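Local coordinates for interphotoreceptor retinoid-binding protein (Xenopus laevis, PDB 1J7X) that probably binds retinoids and carries them between photoreceptors and the neighbouring pigment epithelium through the extracellular matrix of the retina, at residues S102-P105 with G109-R112. Numbering follows the deposited sequence.
Sequences SILP and GYLR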
loop_
_atom_site.group_PDB
_atom_site.type_symbol
_atom_site.label_atom_id
_atom_site.label_comp_id
_atom_site.label_asym_id
_atom_site.label_seq_id
_atom_site.Cartn_x
_atom_site.Cartn_y
_atom_site.Cartn_z
ATOM N N SER A 102 23.834 -4.321 1.413
ATOM C CA SER A 102 24.891 -5.390 1.512
ATOM C C SER A 102 25.019 -6.041 0.183
ATOM O O SER A 102 24.049 -6.129 -0.622
ATOM C CB SER A 102 24.517 -6.508 2.556
ATOM O OG SER A 102 24.133 -5.976 3.810
ATOM N N ILE A 103 26.200 -6.591 -0.092
ATOM C CA ILE A 103 26.346 -7.367 -1.261
ATOM C C ILE A 103 26.519 -8.779 -0.693
ATOM O O ILE A 103 27.571 -9.093 -0.088
ATOM C CB ILE A 103 27.548 -6.979 -2.088
ATOM C CG1 ILE A 103 27.516 -5.506 -2.528
ATOM C CG2 ILE A 103 27.676 -7.940 -3.269
ATOM C CD1 ILE A 103 26.288 -5.230 -3.371
ATOM N N LEU A 104 25.491 -9.614 -0.831
ATOM C CA LEU A 104 25.530 -10.969 -0.297
ATOM C C LEU A 104 26.364 -11.857 -1.209
ATOM O O LEU A 104 26.442 -11.597 -2.393
ATOM C CB LEU A 104 24.102 -11.553 -0.219
ATOM C CG LEU A 104 23.179 -10.677 0.653
ATOM C CD1 LEU A 104 21.726 -11.248 0.612
ATOM C CD2 LEU A 104 23.665 -10.401 2.091
ATOM N N PRO A 105 26.897 -12.954 -0.687
ATOM C CA PRO A 105 27.653 -13.922 -1.484
ATOM C C PRO A 105 26.874 -14.351 -2.713
ATOM O O PRO A 105 25.625 -14.444 -2.767
ATOM C CB PRO A 105 27.895 -15.066 -0.479
ATOM C CG PRO A 105 27.931 -14.447 0.795
ATOM C CD PRO A 105 26.834 -13.307 0.732
ATOM N N GLY A 109 22.402 -8.418 -4.345
ATOM C CA GLY A 109 22.272 -7.173 -3.635
ATOM C C GLY A 109 21.203 -7.327 -2.566
ATOM O O GLY A 109 20.156 -7.981 -2.866
ATOM N N TYR A 110 21.434 -6.720 -1.407
ATOM C CA TYR A 110 20.481 -6.700 -0.327
ATOM C C TYR A 110 20.220 -5.236 0.074
ATOM O O TYR A 110 21.217 -4.466 0.324
ATOM C CB TYR A 110 21.017 -7.426 0.912
ATOM C CG TYR A 110 20.081 -7.336 2.117
ATOM C CD1 TYR A 110 18.931 -8.172 2.206
ATOM C CD2 TYR A 110 20.288 -6.411 3.111
ATOM C CE1 TYR A 110 18.081 -8.081 3.321
ATOM C CE2 TYR A 110 19.407 -6.308 4.133
ATOM C CZ TYR A 110 18.304 -7.144 4.276
ATOM O OH TYR A 110 17.506 -7.050 5.366
ATOM N N LEU A 111 18.969 -4.800 -0.031
ATOM C CA LEU A 111 18.550 -3.411 0.291
ATOM C C LEU A 111 17.459 -3.464 1.298
ATOM O O LEU A 111 16.401 -4.079 1.080
ATOM C CB LEU A 111 18.030 -2.698 -0.948
ATOM C CG LEU A 111 17.344 -1.390 -0.766
ATOM C CD1 LEU A 111 18.198 -0.402 -0.026
ATOM C CD2 LEU A 111 16.972 -0.888 -2.062
ATOM N N ARG A 112 17.689 -2.902 2.477
ATOM C CA ARG A 112 16.686 -2.756 3.475
ATOM C C ARG A 112 16.466 -1.336 3.843
ATOM O O ARG A 112 17.453 -0.588 4.008
ATOM C CB ARG A 112 16.993 -3.562 4.758
ATOM C CG ARG A 112 16.054 -3.297 5.911
ATOM C CD ARG A 112 16.365 -4.111 7.115
ATOM N NE ARG A 112 15.614 -3.639 8.257
ATOM C CZ ARG A 112 15.770 -4.102 9.459
ATOM N NH1 ARG A 112 16.707 -5.058 9.691
ATOM N NH2 ARG A 112 15.058 -3.595 10.469
#
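The Tyr110 ring is met obliquely by two groups of the strand 102-104, the hydroxyl of Ser102 and a methyl of Leu104, and neither lies squarely over a face or at an edge. Ser102 OG comes within 3.9 Å of Tyr110 CD2; with chi1 at -50° the hydroxyl stands beside its own backbone N, which tips it along the ring, and Lys100 NZ gives it a weak hydrogen bond. The leucine keeps to the root of the tyrosine: Leu104 CD1 rests 3.9 Å from Tyr110 CB, and the two side chains cross at a slant. With CG anti to the backbone N (chi1 176°), the tyrosine ring leads away from strand 100-104, and its hydroxyl hydrogen-bonds to Asp146 of strand 142-146.

Under these side chains the backbones of Ser102 and Tyr110 form an antiparallel hydrogen-bonded pair. Ser102 N donates to Tyr110 O at 2.8 Å, nearly straight at 163°, and Tyr110 N returns a bond of 2.8 Å to Ser102 O. Both donors sit somewhat out of the plane of the carbonyl they address. One residue on, Ile103 and Gly109 make the non-hydrogen-bonded pair, their CA atoms 4.7 Å apart. On this other face of the sheet, Ile103 CD1 lies 4.5 Å from Gly109 CA, a loose touch over bare backbone.

Gly109 and Leu111 bond through their backbones to the parallel strand 142-146, so strand 108-112 is flanked within the sheet by 100-104 and 142-146. The pairing is that of a short beta hairpin, whose strand 100-104 forms the antiparallel margin of an otherwise parallel sheet in a domain related to the ClpP/crotonase fold.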